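Local atomic coordinates of 2-dehydro-3-deoxy-D-arabinonate dehydratase (Sulfolobus solfataricus, PDB entry 2Q18), a protein that catalyses the metal-dependent dehydration of 2-dehydro-3-deoxy-D-arabinonate to 2,5-dioxopentanoate, a step in the pathway that oxidises D-arabinonate to 2-oxoglutarate. Residues K201-S205 with M229-E234; Y204-I208 with T275-I279; G80-E84 with Y104-Y108; K155-Y159 with V195-I200; E75-I81 with P113-A119. One frame throughout, in Å; residues are numbered along the deposited sequence.

Contact 1: K201-S205 with M229-E234; sequences KNPYS and MRRKIE
Y204 carries this contact between the loop 201-205 and the segment 229-234, which runs into helix 233-241, and accounts for about half of the 206 Å² buried between them. The nearest CA pairs are Y204 with M229 (7.2 Å) and P203 with I233 (9.1 Å). A type I turn from N202 to S205 is closed by S205 N to N202 O at 3.1 Å. N202 is in the t rotamer; its OD1 accepts from Y204 N, two residues on (3.0 Å), an Asx turn. The Y204 side chain leaves sideways in the m rotamer (chi2 107°), which carries its hydroxyl to the helix start. There I233 N donates to Y204 OH at 2.7 Å and 162°, so the phenol takes up a backbone NH of the first helical turn. K232 is the N-cap residue; its CB lies 3.4 Å from Y204 OH, while its chi1 of 70° (p) sends the amine away to a long salt bridge with E234 (NZ to OE1 3.7 Å). M229, with chi1 and chi2 both t and chi3 m, brings SD to 3.9 Å from Y204 CE2, a Met-aromatic contact at the ring edge. I233, m then t, lays CD1 4.1 Å from Y204 CZ and 4.5 Å from P203 CB. P203 packs on Y159 and I233 on I156, so the turn before strand 207-214 and the start of helix 233-241 both rest on strand 156-167.

Contact 2: Y204-I208 with T275-I279; sequences YSLDI and TISNI
L206, I276 and S277 bury the most surface where the start of strand 207-214 meets the end of strand 271-276. The strands run antiparallel, with I208 and I276 a non-hydrogen-bonded pair, CA to CA 4.6 Å; L206 and S277 come next at 5.3 Å. S277 binds D207 twice: its backbone N donates to D207 O (3.1 Å), and its OG, placed by an m rotamer, accepts from D207 N (2.9 Å, 152°). The hydroxyl thus takes the place of a main-chain carbonyl just where the chain leaves the strand. N278 follows with positive phi (74°), and I279 N returns to I276 O at 3.2 Å, closing the turn into strand 280-288. I276 (m, t) sets CG1 3.8 Å from I208 CG1 on their common face of the sheet, and its CG2 lies 4.1 Å from L206 CD1. L206, also m then t, rests CD2 3.6 Å from N278 ND2 and 4.0 Å from S277 CB. I276 CA approaches D207 O and I208 CA approaches T275 O, both at 3.2 Å, as CA-H...O contacts. I208 packs on P144 and I276 on I161, joining the five-stranded sheet to the large sheet of this FAH-family fold, with the I208 side chain about 6 Å from those of the Mg(2+) ligand E145 and the substrate-binding T256.

Contact 3: G80-E84 with Y104-Y108; sequences GISYE and YEKVY
I81 lays its side chain along helix 103-109, overlapping Y104, V107 and Y108 in a loop-on-helix packing at the substrate site of this FAH-family enzyme, where I81 itself binds substrate. The loop 80-84 has no regular structure. I81 takes a left-handed conformation (phi 55°, psi 47°), with its CA 6.1 Å from that of Y108. Its chi1 of -36° and chi2 of 153° aim CD1 at the ring edge of Y104 (3.7 Å to CD1) and at V107 CB (3.9 Å), while CG2 sits 3.8 Å from Y108 CB and 3.6 Å from Y104 O. Y104 is m and Y108 is t, so the two rings, one helical turn apart, diverge around the isoleucine. The Y108 ring reaches along the loop, its edge at CE2 coming 3.2 Å from Y83 O and its OH 3.4 Å from E84 CA. Y83 itself points away from the helix, packing on M229 and A257. The outer side is shared with the second subunit, whose L176 packs on I81 and Y104; the Y104 hydroxyl is bonded to E171 of its own chain. One water ties loop to helix, donating to I81 O at 2.7 Å and to V107 O at 3.1 Å.

Contact 4: K155-Y159 with V195-I200; sequences KILGY and VTSDEI
This is a buried antiparallel strand pairing that ends in a short 3-10 turn, where the start of strand 156-167 meets the end of strand 188-195 in the large mixed sheet. Y159 and V195 form a hydrogen-bonded pair, CA to CA 5.2 Å: Y159 N to V195 O and V195 N to Y159 O are both 2.8 Å. Before it, L157 and G158 make a classic beta bulge opposite V149; G158 CA lies 3.0 Å from V195 O, and a CB there would clash with that oxygen. Y159 (m, chi2 -96°) has CB 3.9 Å from V195 CG2 and 3.7 Å from I200 CD1, and the ring edge at CE2 faces S197 OG at 3.9 Å. The turn closes through E199 N to T196 O (2.9 Å), with T196 OG1 donating to D198 OD2 (2.6 Å). A water accepts from S197 N at 3.0 Å and donates weakly to L157 O at 3.3 Å. L157 and T196 pack on helix 30-40, while Y159 lies against strand 140-150 and I200 against L206 and I279.

Contact 5: E75-I81 with P113-A119; sequences EVWGSGI and PEIFFKA
Backbone hydrogen bonds pair strands 76-80 and 114-119 antiparallel, their axes 4.3 Å apart at 138°. G78 N to F116 O (2.8 Å) and F116 N to G78 O (2.9 Å) form one ring; V76 N reaches A119 O at 2.8 Å. V76 O accepts from both K118 N (2.7 Å) and A119 N (3.1 Å), a classic beta bulge. S79 OG donates to E114 O at 2.7 Å, and a water links G80 O (2.7 Å) to E114 N (3.0 Å). In a T-shaped stack the edge of F117 meets the face of the W77 five-membered ring, centroids 5.2 Å apart; W77 NE1 bonds E75 OE1 at 2.9 Å. F116, in the p rotamer, covers G78 CA, 3.9 Å from the ring centroid, where a CB would clash. The F117 ring stacks on F117 of the second subunit, and E75 bridges to its R123. K118, at the bulge, bonds K182 O through NZ and forms a salt bridge with D164, so a buried, partly aromatic strand pair also positions a lysine beside this Mg(2+) ligand.

Overall arrangement
Contacts 3 and 5 overlap at the end of strand 76-80, sharing G80 and I81, and lie about 13 Å apart between centres; both touch the second subunit. Contact 4 follows along the chain, and contacts 1 and 2 then share Y204 and S205, their centres about 11 Å apart. Contact 1 joins the groups: R230 bonds S82 and Y108 of contact 3, R231 packs on P113 of contact 5, and P203 rests on Y159 of contact 4. Contacts 4 and 5 lie on the same large sheet, about 19 Å apart between centres, whereas contact 2 belongs to the five-stranded sheet. Contacts 3 and 5 include the substrate-binding I81, and contact 2 lies near E145 and T256, while contact 4 is structural packing within the large sheet.

Contact 1: K201-S205 with M229-E234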
# COMPACT_ATOMS: atom_id res chain seq x y z
N LYS A 201 -6.27 11.63 37.51
CA LYS A 201 -7.24 12.59 38.03
C LYS A 201 -6.67 14.00 38.10
O LYS A 201 -7.36 14.98 37.77
CB LYS A 201 -7.75 12.16 39.42
CG LYS A 201 -8.69 10.95 39.41
CD LYS A 201 -10.07 11.30 38.85
CE LYS A 201 -10.92 10.06 38.61
NZ LYS A 201 -11.32 9.39 39.89
N ASN A 202 -5.41 14.11 38.50
CA ASN A 202 -4.73 15.39 38.60
C ASN A 202 -3.28 15.29 38.12
O ASN A 202 -2.43 14.76 38.84
CB ASN A 202 -4.79 15.93 40.04
CG ASN A 202 -4.32 17.37 40.16
OD1 ASN A 202 -3.86 17.98 39.19
ND2 ASN A 202 -4.42 17.91 41.37
N PRO A 203 -3.00 15.80 36.91
CA PRO A 203 -1.64 15.78 36.36
C PRO A 203 -0.67 16.62 37.17
O PRO A 203 0.55 16.44 37.06
CB PRO A 203 -1.82 16.36 34.95
CG PRO A 203 -3.08 17.14 35.01
CD PRO A 203 -3.96 16.40 35.96
N TYR A 204 -1.19 17.54 37.98
CA TYR A 204 -0.37 18.41 38.81
C TYR A 204 -0.23 17.91 40.25
O TYR A 204 0.09 18.67 41.17
CB TYR A 204 -0.88 19.86 38.76
CG TYR A 204 -0.93 20.40 37.35
CD1 TYR A 204 -2.15 20.58 36.69
CD2 TYR A 204 0.24 20.71 36.65
CE1 TYR A 204 -2.19 21.07 35.38
CE2 TYR A 204 0.21 21.19 35.35
CZ TYR A 204 -1.01 21.37 34.73
OH TYR A 204 -1.04 21.85 33.44
N SER A 205 -0.45 16.61 40.43
CA SER A 205 -0.21 15.94 41.70
C SER A 205 0.36 14.54 41.47
O SER A 205 -0.26 13.53 41.83
CB SER A 205 -1.50 15.88 42.54
OG SER A 205 -1.20 15.49 43.86
N MET A 229 5.13 22.39 39.15
CA MET A 229 5.08 22.94 37.79
C MET A 229 4.34 24.27 37.81
O MET A 229 3.20 24.36 38.28
CB MET A 229 4.43 21.96 36.80
CG MET A 229 4.87 22.18 35.34
SD MET A 229 3.94 21.24 34.09
CE MET A 229 4.08 19.57 34.74
N ARG A 230 5.01 25.31 37.31
CA ARG A 230 4.48 26.67 37.34
C ARG A 230 3.86 27.03 35.99
O ARG A 230 2.78 27.63 35.93
CB ARG A 230 5.59 27.65 37.73
CG ARG A 230 5.16 29.10 37.82
CD ARG A 230 6.30 29.96 38.36
NE ARG A 230 6.19 31.36 37.96
CZ ARG A 230 6.68 31.87 36.83
NH1 ARG A 230 7.31 31.09 35.95
NH2 ARG A 230 6.53 33.16 36.57
N ARG A 231 4.55 26.67 34.91
CA ARG A 231 4.04 26.85 33.56
C ARG A 231 3.16 25.66 33.20
O ARG A 231 3.67 24.56 32.93
CB ARG A 231 5.20 27.00 32.58
CG ARG A 231 4.80 27.54 31.22
CD ARG A 231 4.62 29.05 31.26
NE ARG A 231 5.90 29.76 31.26
CZ ARG A 231 6.06 31.01 30.84
NH1 ARG A 231 7.26 31.57 30.88
NH2 ARG A 231 5.02 31.69 30.37
N LYS A 232 1.85 25.87 33.20
CA LYS A 232 0.89 24.78 33.00
C LYS A 232 0.90 24.20 31.58
O LYS A 232 1.31 24.87 30.62
CB LYS A 232 -0.52 25.21 33.42
CG LYS A 232 -1.20 26.25 32.52
CD LYS A 232 -2.20 27.10 33.30
CE LYS A 232 -3.43 26.30 33.74
NZ LYS A 232 -4.50 27.18 34.29
N ILE A 233 0.46 22.95 31.46
CA ILE A 233 0.51 22.19 30.21
C ILE A 233 -0.36 22.83 29.12
O ILE A 233 0.07 22.95 27.97
CB ILE A 233 0.11 20.71 30.44
CG1 ILE A 233 1.08 20.05 31.43
CG2 ILE A 233 0.07 19.94 29.11
CD1 ILE A 233 0.59 18.74 32.01
N GLU A 234 -1.57 23.24 29.50
CA GLU A 234 -2.51 23.97 28.63
C GLU A 234 -1.82 25.13 27.90
O GLU A 234 -1.99 25.30 26.69
CB GLU A 234 -3.70 24.47 29.46
CG GLU A 234 -4.67 25.40 28.74
CD GLU A 234 -5.72 26.01 29.68
OE1 GLU A 234 -5.41 26.23 30.88
OE2 GLU A 234 -6.85 26.29 29.22

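Contact 2: Y204-I208 with T275-I279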
# COMPACT_ATOMS: atom_id res chain seq x y z
N TYR A 204 -1.19 17.54 37.98
CA TYR A 204 -0.37 18.41 38.81
C TYR A 204 -0.23 17.91 40.25
O TYR A 204 0.09 18.67 41.17
CB TYR A 204 -0.88 19.86 38.76
CG TYR A 204 -0.93 20.40 37.35
CD1 TYR A 204 -2.15 20.58 36.69
CD2 TYR A 204 0.24 20.71 36.65
CE1 TYR A 204 -2.19 21.07 35.38
CE2 TYR A 204 0.21 21.19 35.35
CZ TYR A 204 -1.01 21.37 34.73
OH TYR A 204 -1.04 21.85 33.44
N SER A 205 -0.45 16.61 40.43
CA SER A 205 -0.21 15.94 41.70
C SER A 205 0.36 14.54 41.47
O SER A 205 -0.26 13.53 41.83
CB SER A 205 -1.50 15.88 42.54
OG SER A 205 -1.20 15.49 43.86
N LEU A 206 1.54 14.49 40.88
CA LEU A 206 2.21 13.22 40.56
C LEU A 206 3.67 13.29 40.98
O LEU A 206 4.34 14.30 40.77
CB LEU A 206 2.13 12.92 39.06
CG LEU A 206 0.79 12.88 38.31
CD1 LEU A 206 1.03 12.84 36.81
CD2 LEU A 206 -0.09 11.71 38.76
N ASP A 207 4.17 12.19 41.55
CA ASP A 207 5.58 12.10 41.93
C ASP A 207 6.43 11.60 40.77
O ASP A 207 6.10 10.60 40.14
CB ASP A 207 5.76 11.20 43.15
CG ASP A 207 5.18 11.82 44.42
OD1 ASP A 207 5.62 12.93 44.80
OD2 ASP A 207 4.28 11.19 45.03
N ILE A 208 7.51 12.32 40.49
CA ILE A 208 8.49 11.91 39.48
C ILE A 208 9.79 11.59 40.20
O ILE A 208 10.30 12.42 40.96
CB ILE A 208 8.73 13.02 38.42
CG1 ILE A 208 7.41 13.43 37.75
CG2 ILE A 208 9.77 12.56 37.38
CD1 ILE A 208 7.54 14.58 36.76
N THR A 275 10.37 7.05 37.34
CA THR A 275 9.07 6.62 37.82
C THR A 275 8.14 7.82 37.90
O THR A 275 8.53 8.90 38.36
CB THR A 275 9.19 5.96 39.22
OG1 THR A 275 10.18 4.92 39.16
CG2 THR A 275 7.87 5.36 39.67
N ILE A 276 6.91 7.64 37.41
CA ILE A 276 5.85 8.63 37.59
C ILE A 276 4.61 7.93 38.12
O ILE A 276 4.24 6.86 37.63
CB ILE A 276 5.53 9.42 36.29
CG1 ILE A 276 6.77 10.19 35.81
CG2 ILE A 276 4.34 10.37 36.51
CD1 ILE A 276 6.53 11.13 34.62
N SER A 277 3.99 8.53 39.14
CA SER A 277 2.75 8.02 39.73
C SER A 277 1.70 7.73 38.67
O SER A 277 1.47 8.55 37.77
CB SER A 277 2.18 9.02 40.74
OG SER A 277 3.15 9.45 41.67
N ASN A 278 1.08 6.55 38.78
CA ASN A 278 -0.04 6.13 37.92
C ASN A 278 0.34 5.73 36.49
O ASN A 278 -0.52 5.28 35.72
CB ASN A 278 -1.17 7.18 37.92
CG ASN A 278 -1.73 7.42 39.31
OD1 ASN A 278 -2.18 6.49 39.99
ND2 ASN A 278 -1.73 8.67 39.74
N ILE A 279 1.61 5.89 36.13
CA ILE A 279 2.08 5.52 34.80
C ILE A 279 2.99 4.29 34.87
O ILE A 279 2.70 3.26 34.25
CB ILE A 279 2.78 6.71 34.06
CG1 ILE A 279 1.85 7.93 34.01
CG2 ILE A 279 3.21 6.28 32.65
CD1 ILE A 279 2.47 9.20 33.42

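Contact 3: G80-E84 with Y104-Y108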
# COMPACT_ATOMS: atom_id res chain seq x y z
N GLY A 80 10.66 23.74 28.45
CA GLY A 80 11.61 23.79 29.55
C GLY A 80 11.34 24.99 30.42
O GLY A 80 10.54 25.86 30.06
N ILE A 81 12.02 25.04 31.56
CA ILE A 81 11.88 26.12 32.54
C ILE A 81 10.41 26.29 32.94
O ILE A 81 9.87 27.40 32.96
CB ILE A 81 12.50 27.46 32.03
CG1 ILE A 81 13.76 27.19 31.20
CG2 ILE A 81 12.82 28.40 33.20
CD1 ILE A 81 14.07 28.26 30.16
N SER A 82 9.77 25.17 33.24
CA SER A 82 8.34 25.14 33.54
C SER A 82 8.06 24.95 35.03
O SER A 82 6.91 25.04 35.46
CB SER A 82 7.66 24.03 32.73
OG SER A 82 8.21 22.77 33.06
N TYR A 83 9.11 24.68 35.80
CA TYR A 83 8.98 24.43 37.23
C TYR A 83 9.47 25.62 38.05
O TYR A 83 10.32 26.39 37.60
CB TYR A 83 9.76 23.17 37.61
CG TYR A 83 9.07 21.87 37.26
CD1 TYR A 83 9.11 21.36 35.96
CD2 TYR A 83 8.39 21.14 38.24
CE1 TYR A 83 8.48 20.16 35.64
CE2 TYR A 83 7.76 19.93 37.93
CZ TYR A 83 7.81 19.45 36.62
OH TYR A 83 7.19 18.26 36.32
N GLU A 84 8.94 25.73 39.27
CA GLU A 84 9.30 26.79 40.22
C GLU A 84 10.80 27.06 40.31
O GLU A 84 11.61 26.13 40.33
CB GLU A 84 8.76 26.45 41.61
CG GLU A 84 7.37 27.00 41.90
CD GLU A 84 7.40 28.38 42.53
OE1 GLU A 84 8.01 28.53 43.62
OE2 GLU A 84 6.81 29.32 41.95
N TYR A 104 17.51 32.07 30.87
CA TYR A 104 16.62 31.12 31.56
C TYR A 104 15.69 31.83 32.54
O TYR A 104 14.50 31.50 32.64
CB TYR A 104 17.43 30.02 32.25
CG TYR A 104 18.30 29.24 31.29
CD1 TYR A 104 17.77 28.20 30.52
CD2 TYR A 104 19.64 29.56 31.13
CE1 TYR A 104 18.56 27.50 29.62
CE2 TYR A 104 20.45 28.86 30.23
CZ TYR A 104 19.89 27.83 29.48
OH TYR A 104 20.68 27.13 28.59
N GLU A 105 16.24 32.80 33.27
CA GLU A 105 15.45 33.64 34.17
C GLU A 105 14.44 34.48 33.38
O GLU A 105 13.30 34.65 33.81
CB GLU A 105 16.39 34.54 34.98
CG GLU A 105 15.78 35.09 36.26
CD GLU A 105 16.65 36.16 36.92
OE1 GLU A 105 17.89 36.16 36.69
OE2 GLU A 105 16.10 37.00 37.66
N LYS A 106 14.87 34.97 32.22
CA LYS A 106 14.00 35.73 31.32
C LYS A 106 12.75 34.96 30.89
O LYS A 106 11.64 35.45 31.05
CB LYS A 106 14.78 36.20 30.09
CG LYS A 106 15.40 37.57 30.25
CD LYS A 106 15.42 38.31 28.92
CE LYS A 106 15.35 39.81 29.13
NZ LYS A 106 15.03 40.52 27.86
N VAL A 107 12.94 33.75 30.35
CA VAL A 107 11.82 32.90 29.92
C VAL A 107 10.90 32.56 31.10
O VAL A 107 9.68 32.53 30.95
CB VAL A 107 12.29 31.59 29.22
CG1 VAL A 107 11.10 30.72 28.83
CG2 VAL A 107 13.11 31.90 27.99
N TYR A 108 11.51 32.30 32.25
CA TYR A 108 10.77 32.01 33.48
C TYR A 108 9.78 33.13 33.82
O TYR A 108 8.65 32.86 34.22
CB TYR A 108 11.74 31.78 34.64
CG TYR A 108 11.08 31.34 35.93
CD1 TYR A 108 10.78 32.26 36.93
CD2 TYR A 108 10.76 30.00 36.14
CE1 TYR A 108 10.17 31.87 38.11
CE2 TYR A 108 10.14 29.59 37.32
CZ TYR A 108 9.85 30.53 38.30
OH TYR A 108 9.25 30.13 39.47
O HOH W 1 8.94 29.60 31.67

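Contact 4: K155-Y159 with V195-I200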
# COMPACT_ATOMS: atom_id res chain seq x y z
N LYS A 155 -5.67 18.58 21.87
CA LYS A 155 -6.37 17.88 22.94
C LYS A 155 -5.48 16.76 23.48
O LYS A 155 -4.85 16.03 22.71
CB LYS A 155 -7.70 17.31 22.43
CG LYS A 155 -8.59 16.75 23.53
CD LYS A 155 -9.75 15.92 22.98
CE LYS A 155 -10.74 15.59 24.09
NZ LYS A 155 -11.87 14.72 23.63
N ILE A 156 -5.44 16.63 24.80
CA ILE A 156 -4.64 15.61 25.47
C ILE A 156 -5.29 14.23 25.35
O ILE A 156 -6.40 14.00 25.84
CB ILE A 156 -4.36 15.98 26.96
CG1 ILE A 156 -3.45 17.22 27.03
CG2 ILE A 156 -3.72 14.80 27.71
CD1 ILE A 156 -3.43 17.92 28.39
N LEU A 157 -4.59 13.32 24.68
CA LEU A 157 -5.09 11.96 24.48
C LEU A 157 -4.59 11.00 25.55
O LEU A 157 -5.13 9.90 25.71
CB LEU A 157 -4.69 11.44 23.10
CG LEU A 157 -5.17 12.21 21.87
CD1 LEU A 157 -4.53 11.63 20.61
CD2 LEU A 157 -6.69 12.18 21.77
N GLY A 158 -3.55 11.41 26.27
CA GLY A 158 -2.99 10.58 27.32
C GLY A 158 -1.67 11.11 27.86
O GLY A 158 -1.15 12.11 27.36
N TYR A 159 -1.15 10.42 28.87
CA TYR A 159 0.10 10.80 29.54
C TYR A 159 1.11 9.66 29.50
O TYR A 159 0.74 8.49 29.48
CB TYR A 159 -0.16 11.17 31.01
CG TYR A 159 -1.09 12.34 31.21
CD1 TYR A 159 -0.58 13.63 31.41
CD2 TYR A 159 -2.48 12.18 31.20
CE1 TYR A 159 -1.42 14.72 31.59
CE2 TYR A 159 -3.33 13.27 31.38
CZ TYR A 159 -2.79 14.53 31.58
OH TYR A 159 -3.62 15.61 31.76
N VAL A 195 -1.02 6.31 29.27
CA VAL A 195 -2.25 6.18 30.05
C VAL A 195 -3.27 7.18 29.54
O VAL A 195 -2.93 8.33 29.25
CB VAL A 195 -2.01 6.32 31.59
CG1 VAL A 195 -0.88 5.39 32.05
CG2 VAL A 195 -1.71 7.77 31.98
N THR A 196 -4.51 6.73 29.41
CA THR A 196 -5.59 7.63 28.99
C THR A 196 -5.83 8.68 30.06
O THR A 196 -5.47 8.48 31.23
CB THR A 196 -6.88 6.86 28.66
OG1 THR A 196 -7.25 6.03 29.77
CG2 THR A 196 -6.68 5.99 27.43
N SER A 197 -6.41 9.80 29.65
CA SER A 197 -6.58 10.97 30.51
C SER A 197 -7.33 10.67 31.81
O SER A 197 -7.03 11.26 32.85
CB SER A 197 -7.27 12.09 29.73
OG SER A 197 -7.14 13.33 30.40
N ASP A 198 -8.29 9.74 31.75
CA ASP A 198 -9.07 9.34 32.93
C ASP A 198 -8.29 8.51 33.95
O ASP A 198 -8.77 8.25 35.06
CB ASP A 198 -10.36 8.62 32.51
CG ASP A 198 -10.10 7.35 31.70
OD1 ASP A 198 -11.09 6.71 31.29
OD2 ASP A 198 -8.93 6.99 31.47
N GLU A 199 -7.08 8.08 33.59
CA GLU A 199 -6.21 7.35 34.50
C GLU A 199 -5.45 8.30 35.43
O GLU A 199 -4.89 7.88 36.44
CB GLU A 199 -5.21 6.46 33.74
CG GLU A 199 -5.85 5.36 32.88
CD GLU A 199 -6.23 4.11 33.66
OE1 GLU A 199 -5.93 4.03 34.88
OE2 GLU A 199 -6.82 3.20 33.06
N ILE A 200 -5.44 9.59 35.07
CA ILE A 200 -4.78 10.61 35.88
C ILE A 200 -5.77 11.72 36.28
O ILE A 200 -6.08 12.61 35.48
CB ILE A 200 -3.52 11.19 35.18
CG1 ILE A 200 -2.45 10.09 35.05
CG2 ILE A 200 -2.96 12.39 35.95
CD1 ILE A 200 -1.11 10.56 34.51
O HOH W 2 -8.13 9.97 27.19

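Contact 5: E75-I81 with P113-A119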
# COMPACT_ATOMS: atom_id res chain seq x y z
N GLU A 75 5.79 13.61 15.71
CA GLU A 75 6.66 14.69 16.16
C GLU A 75 6.78 14.65 17.67
O GLU A 75 5.83 14.28 18.37
CB GLU A 75 6.11 16.06 15.72
CG GLU A 75 6.05 16.24 14.21
CD GLU A 75 5.54 17.61 13.77
OE1 GLU A 75 5.36 18.51 14.62
OE2 GLU A 75 5.33 17.77 12.55
N VAL A 76 7.96 15.02 18.17
CA VAL A 76 8.15 15.19 19.61
C VAL A 76 8.68 16.60 19.87
O VAL A 76 9.67 17.02 19.27
CB VAL A 76 9.11 14.14 20.23
CG1 VAL A 76 9.20 14.34 21.74
CG2 VAL A 76 8.64 12.72 19.92
N TRP A 77 7.99 17.31 20.75
CA TRP A 77 8.36 18.66 21.12
C TRP A 77 8.58 18.72 22.63
O TRP A 77 8.04 17.90 23.39
CB TRP A 77 7.26 19.65 20.73
CG TRP A 77 7.09 19.85 19.24
CD1 TRP A 77 6.48 19.00 18.36
CD2 TRP A 77 7.53 20.98 18.47
NE1 TRP A 77 6.51 19.53 17.09
CE2 TRP A 77 7.15 20.75 17.13
CE3 TRP A 77 8.19 22.17 18.79
CZ2 TRP A 77 7.42 21.66 16.11
CZ3 TRP A 77 8.46 23.08 17.78
CH2 TRP A 77 8.07 22.82 16.45
N GLY A 78 9.36 19.70 23.07
CA GLY A 78 9.61 19.87 24.49
C GLY A 78 9.38 21.29 24.96
O GLY A 78 9.45 22.24 24.17
N SER A 79 9.09 21.41 26.24
CA SER A 79 9.10 22.69 26.92
C SER A 79 10.13 22.60 28.04
O SER A 79 10.47 21.51 28.51
CB SER A 79 7.71 23.02 27.47
OG SER A 79 7.55 24.42 27.64
N GLY A 80 10.66 23.74 28.45
CA GLY A 80 11.61 23.79 29.55
C GLY A 80 11.34 24.99 30.42
O GLY A 80 10.54 25.86 30.06
N ILE A 81 12.02 25.04 31.56
CA ILE A 81 11.88 26.12 32.54
C ILE A 81 10.41 26.29 32.94
O ILE A 81 9.87 27.40 32.96
CB ILE A 81 12.50 27.46 32.03
CG1 ILE A 81 13.76 27.19 31.20
CG2 ILE A 81 12.82 28.40 33.20
CD1 ILE A 81 14.07 28.26 30.16
N PRO A 113 6.47 30.93 26.89
CA PRO A 113 7.28 29.81 27.37
C PRO A 113 8.28 29.33 26.31
O PRO A 113 8.16 29.69 25.13
CB PRO A 113 6.24 28.72 27.63
CG PRO A 113 5.15 29.00 26.66
CD PRO A 113 5.10 30.51 26.56
N GLU A 114 9.27 28.54 26.73
CA GLU A 114 10.19 27.91 25.80
C GLU A 114 9.53 26.68 25.17
O GLU A 114 8.99 25.83 25.88
CB GLU A 114 11.48 27.51 26.50
CG GLU A 114 12.52 26.91 25.57
CD GLU A 114 13.59 26.13 26.30
OE1 GLU A 114 13.32 25.62 27.40
OE2 GLU A 114 14.71 26.02 25.76
N ILE A 115 9.58 26.61 23.85
CA ILE A 115 9.09 25.46 23.08
C ILE A 115 10.16 25.10 22.06
O ILE A 115 10.63 25.97 21.32
CB ILE A 115 7.76 25.79 22.33
CG1 ILE A 115 6.61 26.09 23.31
CG2 ILE A 115 7.38 24.68 21.33
CD1 ILE A 115 6.12 24.91 24.15
N PHE A 116 10.58 23.83 22.04
CA PHE A 116 11.58 23.38 21.07
C PHE A 116 11.20 22.04 20.43
O PHE A 116 10.44 21.27 21.01
CB PHE A 116 12.98 23.30 21.71
CG PHE A 116 13.05 22.38 22.91
CD1 PHE A 116 13.39 21.04 22.75
CD2 PHE A 116 12.81 22.87 24.19
CE1 PHE A 116 13.46 20.18 23.86
CE2 PHE A 116 12.88 22.02 25.31
CZ PHE A 116 13.20 20.68 25.13
N PHE A 117 11.71 21.79 19.23
CA PHE A 117 11.53 20.49 18.58
C PHE A 117 12.54 19.51 19.19
O PHE A 117 13.73 19.81 19.25
CB PHE A 117 11.74 20.61 17.07
CG PHE A 117 11.44 19.33 16.31
CD1 PHE A 117 12.48 18.46 15.95
CD2 PHE A 117 10.14 18.99 15.96
CE1 PHE A 117 12.21 17.28 15.26
CE2 PHE A 117 9.86 17.81 15.27
CZ PHE A 117 10.90 16.95 14.91
N LYS A 118 12.05 18.35 19.60
CA LYS A 118 12.89 17.38 20.32
C LYS A 118 13.32 16.19 19.47
O LYS A 118 14.50 15.87 19.40
CB LYS A 118 12.18 16.91 21.60
CG LYS A 118 12.88 15.76 22.35
CD LYS A 118 14.30 16.12 22.78
CE LYS A 118 15.02 14.89 23.34
NZ LYS A 118 16.43 15.21 23.76
N ALA A 119 12.36 15.52 18.82
CA ALA A 119 12.67 14.31 18.08
C ALA A 119 11.66 13.95 17.00
O ALA A 119 10.48 14.32 17.07
CB ALA A 119 12.84 13.12 19.06
O HOH W 3 8.83 27.84 29.60